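Local atomic coordinates of sulfide-quinone reductase (Aquifex aeolicus, PDB entry 3HYW), a protein that catalyses the FAD-dependent oxidation of hydrogen sulfide by a quinone, building up polysulfide that is probably released chiefly as a ring of eight sulfurs. Residues F290-V295 against M315-M320; A297-E302 against E423-S428; A340-A345 against P415-K420. One frame throughout, in Å; residues are numbered along the deposited sequence.

How the contacts relate
The three contacts lie with centres about 11 to 13 Å apart. Contact 1 joins the loop after strand 289-291, at the edge of the parallel sheet, to helix 314-332 beside the FAD. Contact 2 takes the next part of that loop and packs it against the C-terminal tail, while contact 3 pairs strand 339-341, which follows the helix, with strand 416-418. Along the chain, contact 1 closes before contact 3 opens, its segments alternate with those of contact 2, and contact 3 is nested inside contact 2. Met320 touches Ile298, Gln319 probably hydrogen-bonds Ser344, and Leu343 packs on Gly427. The C-terminal region is thus folded back onto the flavin-binding part.

Contact 1: F290-V295 against M315-M320; sequences FGVGVV and MMIEQM. With FAD (flavin-adenine dinucleotide), chain G.
Met320 and Ile317, neighbours across one turn of helix 314-332, pack onto Gly293 in the loop that follows the edge strand 289-291 of the parallel sheet, part of the Rossmann-type fold that holds the FAD. Met320 runs out as an extended chain and brings SD to 3.3 Å from the N of Gly293, where the sulfur accepts a weak hydrogen bond that is fairly straight at the hydrogen. Its CB lies against CG1 of Val292, the two side chains passing in opposite directions. Ile317 has CG1 anti to its carbonyl carbon (chi1 -65°), which sets CG1 3.7 Å from the CA of Gly293; CG2 reaches Val292 CG1 at 4.0 Å, and CD1 continues to the C5' of FAD, 3.5 Å away. An alanine here would probably open a gap between the helix, Gly293 and the ribityl chain, leaving Val294 CG2 beside C5' without CD1. Gly293 suits its place on two counts: its backbone angles strain any other residue, and a CB would collide with the FAD phosphate oxygen O2P. The glycine thereby lets the cofactor come close, and the N of Val294 donates a nearly straight 2.9 Å hydrogen bond to O2P.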
loop_
_atom_site.group_PDB
_atom_site.type_symbol
_atom_site.label_atom_id
_atom_site.label_comp_id
_atom_site.label_asym_id
_atom_site.label_seq_id
_atom_site.Cartn_x
_atom_site.Cartn_y
_atom_site.Cartn_z
ATOM N N PHE A 290 5.160 40.012 -19.260
ATOM C CA PHE A 290 5.293 38.574 -19.126
ATOM C C PHE A 290 5.546 38.252 -17.650
ATOM O O PHE A 290 6.085 39.075 -16.906
ATOM C CB PHE A 290 6.447 38.052 -20.004
ATOM C CG PHE A 290 6.227 38.246 -21.485
ATOM C CD1 PHE A 290 6.510 39.465 -22.093
ATOM C CD2 PHE A 290 5.739 37.210 -22.271
ATOM C CE1 PHE A 290 6.295 39.650 -23.456
ATOM C CE2 PHE A 290 5.532 37.382 -23.638
ATOM C CZ PHE A 290 5.806 38.599 -24.229
ATOM N N GLY A 291 5.127 37.068 -17.222
ATOM C CA GLY A 291 5.413 36.609 -15.864
ATOM C C GLY A 291 6.230 35.333 -15.923
ATOM O O GLY A 291 5.976 34.465 -16.763
ATOM N N VAL A 292 7.219 35.213 -15.038
ATOM C CA VAL A 292 8.057 34.015 -14.986
ATOM C C VAL A 292 8.247 33.625 -13.525
ATOM O O VAL A 292 8.552 34.469 -12.692
ATOM C CB VAL A 292 9.450 34.241 -15.654
ATOM C CG1 VAL A 292 10.356 33.021 -15.495
ATOM C CG2 VAL A 292 9.306 34.576 -17.130
ATOM N N GLY A 293 8.045 32.347 -13.218
ATOM C CA GLY A 293 8.297 31.851 -11.876
ATOM C C GLY A 293 7.084 31.660 -10.994
ATOM O O GLY A 293 5.957 31.518 -11.477
ATOM N N VAL A 294 7.335 31.650 -9.683
ATOM C CA VAL A 294 6.312 31.382 -8.672
ATOM C C VAL A 294 5.230 32.461 -8.654
ATOM O O VAL A 294 4.079 32.204 -8.290
ATOM C CB VAL A 294 6.962 31.270 -7.256
ATOM C CG1 VAL A 294 5.905 31.148 -6.175
ATOM C CG2 VAL A 294 7.915 30.077 -7.206
ATOM N N VAL A 295 5.604 33.667 -9.060
ATOM C CA VAL A 295 4.689 34.802 -9.059
ATOM C C VAL A 295 3.558 34.668 -10.091
ATOM O O VAL A 295 2.602 35.438 -10.062
ATOM C CB VAL A 295 5.450 36.143 -9.250
ATOM C CG1 VAL A 295 5.832 36.364 -10.717
ATOM C CG2 VAL A 295 4.612 37.309 -8.723
ATOM N N MET A 315 12.819 23.532 -12.921
ATOM C CA MET A 315 12.732 23.172 -14.339
ATOM C C MET A 315 11.558 23.841 -15.068
ATOM O O MET A 315 11.716 24.297 -16.200
ATOM C CB MET A 315 12.705 21.654 -14.526
ATOM C CG MET A 315 12.370 21.229 -15.946
ATOM S SD MET A 315 12.419 19.445 -16.170
ATOM C CE MET A 315 14.094 19.259 -16.724
ATOM N N MET A 316 10.395 23.899 -14.418
ATOM C CA MET A 316 9.226 24.585 -14.983
ATOM C C MET A 316 9.528 26.050 -15.278
ATOM O O MET A 316 9.147 26.568 -16.326
ATOM C CB MET A 316 8.046 24.526 -14.018
ATOM C CG MET A 316 7.530 23.117 -13.737
ATOM S SD MET A 316 6.368 23.076 -12.361
ATOM C CE MET A 316 4.979 23.960 -13.069
ATOM N N ILE A 317 10.206 26.696 -14.331
ATOM C CA ILE A 317 10.543 28.110 -14.395
ATOM C C ILE A 317 11.605 28.418 -15.456
ATOM O O ILE A 317 11.523 29.441 -16.138
ATOM C CB ILE A 317 10.997 28.621 -13.008
ATOM C CG1 ILE A 317 9.831 28.537 -12.022
ATOM C CG2 ILE A 317 11.535 30.067 -13.093
ATOM C CD1 ILE A 317 10.224 28.747 -10.598
ATOM N N GLU A 318 12.604 27.546 -15.581
ATOM C CA GLU A 318 13.596 27.664 -16.650
ATOM C C GLU A 318 12.926 27.576 -18.020
ATOM O O GLU A 318 13.303 28.290 -18.950
ATOM C CB GLU A 318 14.661 26.565 -16.532
ATOM C CG GLU A 318 15.633 26.735 -15.359
ATOM C CD GLU A 318 16.682 25.636 -15.322
ATOM O OE1 GLU A 318 17.125 25.178 -16.398
ATOM O OE2 GLU A 318 17.061 25.213 -14.212
ATOM N N GLN A 319 11.945 26.682 -18.136
ATOM C CA GLN A 319 11.142 26.550 -19.351
ATOM C C GLN A 319 10.260 27.779 -19.617
ATOM O O GLN A 319 10.150 28.204 -20.765
ATOM C CB GLN A 319 10.298 25.278 -19.289
ATOM C CG GLN A 319 11.152 24.009 -19.261
ATOM C CD GLN A 319 10.345 22.760 -19.032
ATOM O OE1 GLN A 319 9.167 22.830 -18.699
ATOM N NE2 GLN A 319 10.975 21.598 -19.207
ATOM N N MET A 320 9.634 28.331 -18.567
ATOM C CA MET A 320 8.922 29.621 -18.654
ATOM C C MET A 320 9.853 30.695 -19.178
ATOM O O MET A 320 9.486 31.455 -20.062
ATOM C CB MET A 320 8.431 30.086 -17.285
ATOM C CG MET A 320 7.292 29.295 -16.697
ATOM S SD MET A 320 7.069 29.786 -14.988
ATOM C CE MET A 320 5.956 28.513 -14.403
HETATM P PA FAD G . 13.019 33.532 -6.467
HETATM O O1A FAD G . 14.110 32.644 -7.007
HETATM O O2A FAD G . 12.665 33.461 -5.013
HETATM O O5B FAD G . 13.440 35.026 -6.849
HETATM C C5B FAD G . 12.610 36.160 -6.660
HETATM C C4B FAD G . 13.520 37.378 -6.690
HETATM O O4B FAD G . 12.741 38.572 -6.759
HETATM C C3B FAD G . 14.339 37.486 -5.414
HETATM O O3B FAD G . 15.669 37.893 -5.755
HETATM C C2B FAD G . 13.632 38.568 -4.622
HETATM O O2B FAD G . 14.519 39.246 -3.735
HETATM C C1B FAD G . 13.136 39.479 -5.730
HETATM N N9A FAD G . 11.986 40.350 -5.369
HETATM C C8A FAD G . 10.912 40.026 -4.617
HETATM N N7A FAD G . 10.085 41.100 -4.552
HETATM C C5A FAD G . 10.656 42.099 -5.264
HETATM C C6A FAD G . 10.293 43.413 -5.553
HETATM N N6A FAD G . 9.136 43.925 -5.073
HETATM N N1A FAD G . 11.108 44.180 -6.324
HETATM C C2A FAD G . 12.262 43.690 -6.810
HETATM N N3A FAD G . 12.637 42.428 -6.545
HETATM C C4A FAD G . 11.851 41.616 -5.781
HETATM N N1 FAD G . 12.491 23.856 -7.018
HETATM C C2 FAD G . 13.114 22.777 -7.564
HETATM O O2 FAD G . 12.969 22.523 -8.776
HETATM N N3 FAD G . 13.905 21.966 -6.820
HETATM C C4 FAD G . 14.089 22.222 -5.509
HETATM O O4 FAD G . 14.873 21.410 -4.739
HETATM C C4X FAD G . 13.462 23.317 -4.928
HETATM N N5 FAD G . 13.645 23.564 -3.611
HETATM C C5X FAD G . 13.051 24.627 -3.027
HETATM C C6 FAD G . 13.268 24.869 -1.666
HETATM C C7 FAD G . 12.661 25.951 -1.036
HETATM C C7M FAD G . 12.919 26.172 0.443
HETATM C C8 FAD G . 11.833 26.795 -1.781
HETATM C C8M FAD G . 11.136 27.990 -1.158
HETATM C C9 FAD G . 11.617 26.543 -3.138
HETATM C C9A FAD G . 12.233 25.461 -3.788
HETATM N N10 FAD G . 12.046 25.219 -5.119
HETATM C C10 FAD G . 12.648 24.147 -5.698
HETATM C "C1'" FAD G . 11.119 26.067 -5.905
HETATM C "C2'" FAD G . 11.650 27.107 -6.869
HETATM O "O2'" FAD G . 12.639 26.529 -7.732
HETATM C "C3'" FAD G . 12.168 28.308 -6.077
HETATM O "O3'" FAD G . 11.094 28.841 -5.265
HETATM C "C4'" FAD G . 12.707 29.392 -7.000
HETATM O "O4'" FAD G . 13.533 30.267 -6.221
HETATM C "C5'" FAD G . 11.574 30.176 -7.653
HETATM O "O5'" FAD G . 12.106 31.117 -8.581
HETATM P P FAD G . 11.500 32.602 -8.744
HETATM O O1P FAD G . 12.350 33.326 -9.754
HETATM O O2P FAD G . 10.002 32.538 -8.950
HETATM O O3P FAD G . 11.670 33.278 -7.291
#

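Contact 2: A297-E302 against E423-S428; sequences AIPPIE and EGAPGS
With chi1 at -59°, Ile298 holds CG1 anti to its carbonyl carbon and beside its backbone N, where CG1 meets the ring carbon CG of Pro426 at 3.9 Å. The CG2 branch, anti to the N, comes alongside the carbonyl O of Pro426, so the two branches touch the proline at its ring and at its backbone. The same ring also presses on the backbone of the other segment: Pro426 CG lies 3.3 Å from the O of Ala297. Pro299 joins from the more open side, its CD 4.2 Å from Pro426 CG and its CG at a similar distance from the CB of Ala425. These compact apolar groups suit a partly buried seam between two irregular loops, and Phe281 gives the Pro426 ring a further apolar neighbour. The O of Ala425 is gripped by two donors of Ser428, its N at 3.0 Å and its OG at 2.6 Å, the hydroxyl lying in the carbonyl plane on a lone pair; Arg279 also bonds to this OG. Between them stand Pro426, whose ring fixes its backbone near phi -59°, and Gly427, whose positive phi favours glycine: the classic Pro-Gly corner of a type II beta turn.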
loop_
_atom_site.group_PDB
_atom_site.type_symbol
_atom_site.label_atom_id
_atom_site.label_comp_id
_atom_site.label_asym_id
_atom_site.label_seq_id
_atom_site.Cartn_x
_atom_site.Cartn_y
_atom_site.Cartn_z
ATOM N N ALA A 297 0.227 33.285 -11.905
ATOM C CA ALA A 297 -1.030 32.677 -11.484
ATOM C C ALA A 297 -1.338 31.446 -12.339
ATOM O O ALA A 297 -1.730 31.557 -13.505
ATOM C CB ALA A 297 -2.165 33.688 -11.558
ATOM N N ILE A 298 -1.150 30.270 -11.753
ATOM C CA ILE A 298 -1.465 29.018 -12.430
ATOM C C ILE A 298 -2.537 28.330 -11.593
ATOM O O ILE A 298 -2.347 28.157 -10.391
ATOM C CB ILE A 298 -0.219 28.096 -12.579
ATOM C CG1 ILE A 298 0.893 28.786 -13.374
ATOM C CG2 ILE A 298 -0.588 26.774 -13.276
ATOM C CD1 ILE A 298 2.175 27.961 -13.455
ATOM N N PRO A 299 -3.670 27.951 -12.220
ATOM C CA PRO A 299 -4.754 27.313 -11.470
ATOM C C PRO A 299 -4.290 25.987 -10.851
ATOM O O PRO A 299 -3.361 25.372 -11.368
ATOM C CB PRO A 299 -5.828 27.066 -12.539
ATOM C CG PRO A 299 -5.477 28.025 -13.666
ATOM C CD PRO A 299 -3.992 28.073 -13.656
ATOM N N PRO A 300 -4.907 25.565 -9.730
ATOM C CA PRO A 300 -4.478 24.308 -9.113
ATOM C C PRO A 300 -4.781 23.082 -9.975
ATOM O O PRO A 300 -5.745 23.081 -10.739
ATOM C CB PRO A 300 -5.266 24.268 -7.798
ATOM C CG PRO A 300 -6.436 25.140 -8.016
ATOM C CD PRO A 300 -5.975 26.223 -8.955
ATOM N N ILE A 301 -3.945 22.051 -9.861
ATOM C CA ILE A 301 -4.150 20.805 -10.605
ATOM C C ILE A 301 -5.411 20.079 -10.123
ATOM O O ILE A 301 -6.094 19.420 -10.902
ATOM C CB ILE A 301 -2.896 19.892 -10.544
ATOM C CG1 ILE A 301 -1.820 20.433 -11.485
ATOM C CG2 ILE A 301 -3.251 18.442 -10.900
ATOM C CD1 ILE A 301 -0.427 19.867 -11.252
ATOM N N GLU A 302 -5.709 20.202 -8.833
ATOM C CA GLU A 302 -6.984 19.733 -8.295
ATOM C C GLU A 302 -7.411 20.510 -7.058
ATOM O O GLU A 302 -6.575 20.973 -6.285
ATOM C CB GLU A 302 -6.984 18.219 -8.035
ATOM C CG GLU A 302 -5.800 17.667 -7.261
ATOM C CD GLU A 302 -5.846 16.145 -7.145
ATOM O OE1 GLU A 302 -6.060 15.463 -8.179
ATOM O OE2 GLU A 302 -5.663 15.629 -6.022
ATOM N N GLU A 423 -4.024 31.957 -26.118
ATOM C CA GLU A 423 -5.185 32.261 -25.277
ATOM C C GLU A 423 -5.690 31.040 -24.513
ATOM O O GLU A 423 -6.123 30.053 -25.107
ATOM C CB GLU A 423 -6.306 32.885 -26.117
ATOM C CG GLU A 423 -7.529 33.307 -25.315
ATOM C CD GLU A 423 -8.637 33.848 -26.196
ATOM O OE1 GLU A 423 -8.463 34.941 -26.780
ATOM O OE2 GLU A 423 -9.685 33.180 -26.303
ATOM N N GLY A 424 -5.633 31.126 -23.189
ATOM C CA GLY A 424 -6.018 30.034 -22.305
ATOM C C GLY A 424 -5.139 30.035 -21.071
ATOM O O GLY A 424 -4.172 30.792 -20.994
ATOM N N ALA A 425 -5.476 29.184 -20.106
ATOM C CA ALA A 425 -4.755 29.108 -18.842
ATOM C C ALA A 425 -3.315 28.618 -19.036
ATOM O O ALA A 425 -3.069 27.769 -19.882
ATOM C CB ALA A 425 -5.500 28.192 -17.877
ATOM N N PRO A 426 -2.364 29.142 -18.240
ATOM C CA PRO A 426 -1.011 28.590 -18.285
ATOM C C PRO A 426 -1.071 27.109 -17.932
ATOM O O PRO A 426 -1.802 26.726 -17.017
ATOM C CB PRO A 426 -0.273 29.371 -17.195
ATOM C CG PRO A 426 -1.348 29.930 -16.317
ATOM C CD PRO A 426 -2.476 30.221 -17.243
ATOM N N GLY A 427 -0.338 26.284 -18.673
ATOM C CA GLY A 427 -0.373 24.839 -18.455
ATOM C C GLY A 427 -1.389 24.092 -19.309
ATOM O O GLY A 427 -1.249 22.890 -19.519
ATOM N N SER A 428 -2.418 24.791 -19.795
ATOM C CA SER A 428 -3.397 24.175 -20.693
ATOM C C SER A 428 -2.800 24.037 -22.093
ATOM O O SER A 428 -1.979 24.853 -22.508
ATOM C CB SER A 428 -4.717 24.961 -20.719
ATOM O OG SER A 428 -4.575 26.199 -21.394
#

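Contact 3: A340-A345 against P415-K420; sequences APRLSA and PIELCK
Ala340 and Glu417 form an antiparallel hydrogen-bonded pair, each N to the other's O at 2.9 Å, and Pro341 and Ile416 follow as a non-hydrogen-bonded pair, a place that suits proline because no N-H is required of it there. The pairing runs on beyond the strand through Arg342, whose N reaches the O of Pro415 at 2.8 Å in a nearly straight bond, the donor standing above the carbonyl plane. On the face shared by Ala340 and Glu417, the small CB of Ala340 packs against the CB of Cys419 at 4.0 Å, close beside the Cys419-Cys430 disulfide that ties down the C-terminus. Glu417 has CG between its backbone N and carbonyl carbon (chi1 60°), which folds CG over the strand partner, 3.6 Å from the O of Ala340. Its carboxylate lies near Arg342, but OE1 stays 4.2 Å from NH1, near the guanidinium plane and beyond a salt bridge, with the two flat groups 53° apart. The stronger mate of Arg342 is Asp361, which pairs with NE. A water donates to the O of Arg342 at 2.8 Å and only weakly to Glu417 OE2. Pro341 and Ile416, on the other face, rest on helix 314-332 through Gln319, Ala323 and His326. The whole is a two-stranded antiparallel sheet, one face laid on that helix, while Tyr178 of a neighbouring subunit of the homotrimer makes a cation-pi contact with Arg342 and packs on Glu417.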
loop_
_atom_site.group_PDB
_atom_site.type_symbol
_atom_site.label_atom_id
_atom_site.label_comp_id
_atom_site.label_asym_id
_atom_site.label_seq_id
_atom_site.Cartn_x
_atom_site.Cartn_y
_atom_site.Cartn_z
ATOM N N ALA A 340 4.996 28.123 -25.792
ATOM C CA ALA A 340 4.554 27.758 -24.461
ATOM C C ALA A 340 5.608 26.827 -23.846
ATOM O O ALA A 340 6.182 25.988 -24.555
ATOM C CB ALA A 340 3.225 27.056 -24.540
ATOM N N PRO A 341 5.874 26.974 -22.534
ATOM C CA PRO A 341 6.764 26.035 -21.855
ATOM C C PRO A 341 6.098 24.675 -21.696
ATOM O O PRO A 341 4.881 24.596 -21.507
ATOM C CB PRO A 341 6.971 26.669 -20.478
ATOM C CG PRO A 341 5.753 27.510 -20.259
ATOM C CD PRO A 341 5.361 28.018 -21.621
ATOM N N ARG A 342 6.896 23.618 -21.780
ATOM C CA ARG A 342 6.409 22.271 -21.528
ATOM C C ARG A 342 5.845 22.162 -20.110
ATOM O O ARG A 342 4.832 21.498 -19.890
ATOM C CB ARG A 342 7.550 21.260 -21.718
ATOM C CG ARG A 342 7.168 19.805 -21.473
ATOM C CD ARG A 342 6.182 19.282 -22.509
ATOM N NE ARG A 342 5.881 17.871 -22.273
ATOM C CZ ARG A 342 5.110 17.110 -23.046
ATOM N NH1 ARG A 342 4.535 17.606 -24.131
ATOM N NH2 ARG A 342 4.918 15.839 -22.728
ATOM N N LEU A 343 6.510 22.835 -19.170
ATOM C CA LEU A 343 6.224 22.740 -17.735
ATOM C C LEU A 343 6.335 21.298 -17.222
ATOM O O LEU A 343 5.437 20.791 -16.560
ATOM C CB LEU A 343 4.859 23.361 -17.383
ATOM C CG LEU A 343 4.672 24.848 -17.709
ATOM C CD1 LEU A 343 3.244 25.279 -17.370
ATOM C CD2 LEU A 343 5.700 25.698 -16.937
ATOM N N SER A 344 7.438 20.638 -17.561
ATOM C CA SER A 344 7.774 19.359 -16.944
ATOM C C SER A 344 8.648 19.653 -15.720
ATOM O O SER A 344 9.091 20.793 -15.526
ATOM C CB SER A 344 8.459 18.414 -17.944
ATOM O OG SER A 344 9.553 19.032 -18.595
ATOM N N ALA A 345 8.860 18.657 -14.863
ATOM C CA ALA A 345 9.682 18.872 -13.665
ATOM C C ALA A 345 10.521 17.662 -13.299
ATOM O O ALA A 345 10.004 16.551 -13.234
ATOM C CB ALA A 345 8.810 19.263 -12.490
ATOM N N PRO A 415 11.906 21.488 -23.864
ATOM C CA PRO A 415 11.500 22.495 -22.872
ATOM C C PRO A 415 10.362 23.436 -23.294
ATOM O O PRO A 415 9.585 23.874 -22.442
ATOM C CB PRO A 415 12.789 23.281 -22.621
ATOM C CG PRO A 415 13.605 23.109 -23.867
ATOM C CD PRO A 415 13.250 21.752 -24.421
ATOM N N ILE A 416 10.282 23.752 -24.585
ATOM C CA ILE A 416 9.265 24.673 -25.092
ATOM C C ILE A 416 8.657 24.128 -26.376
ATOM O O ILE A 416 9.276 23.326 -27.074
ATOM C CB ILE A 416 9.819 26.121 -25.308
ATOM C CG1 ILE A 416 10.917 26.157 -26.388
ATOM C CG2 ILE A 416 10.336 26.708 -23.992
ATOM C CD1 ILE A 416 11.462 27.558 -26.673
ATOM N N GLU A 417 7.440 24.560 -26.678
ATOM C CA GLU A 417 6.757 24.127 -27.891
ATOM C C GLU A 417 6.063 25.296 -28.568
ATOM O O GLU A 417 5.583 26.205 -27.901
ATOM C CB GLU A 417 5.757 23.002 -27.586
ATOM C CG GLU A 417 4.659 23.378 -26.589
ATOM C CD GLU A 417 4.089 22.179 -25.835
ATOM O OE1 GLU A 417 4.042 21.066 -26.410
ATOM O OE2 GLU A 417 3.688 22.354 -24.661
ATOM N N LEU A 418 6.022 25.266 -29.899
ATOM C CA LEU A 418 5.243 26.241 -30.653
ATOM C C LEU A 418 3.793 26.192 -30.192
ATOM O O LEU A 418 3.212 25.119 -30.037
ATOM C CB LEU A 418 5.336 25.978 -32.158
ATOM C CG LEU A 418 6.526 26.604 -32.887
ATOM C CD1 LEU A 418 6.598 26.085 -34.320
ATOM C CD2 LEU A 418 6.427 28.124 -32.874
ATOM N N CYS A 419 3.226 27.365 -29.946
ATOM C CA CYS A 419 1.863 27.463 -29.474
ATOM C C CYS A 419 1.028 28.209 -30.506
ATOM O O CYS A 419 1.222 29.409 -30.738
ATOM C CB CYS A 419 1.814 28.156 -28.112
ATOM S SG CYS A 419 0.172 28.184 -27.378
ATOM N N LYS A 420 0.111 27.475 -31.128
ATOM C CA LYS A 420 -0.739 28.007 -32.193
ATOM C C LYS A 420 -1.830 28.938 -31.656
ATOM O O LYS A 420 -2.447 29.685 -32.420
ATOM C CB LYS A 420 -1.356 26.860 -33.005
ATOM C CG LYS A 420 -2.039 25.776 -32.165
ATOM C CD LYS A 420 -2.552 24.633 -33.041
ATOM C CE LYS A 420 -3.004 23.438 -32.200
ATOM N NZ LYS A 420 -1.867 22.780 -31.476
HETATM O O HOH W 1 2.665 21.139 -21.578
#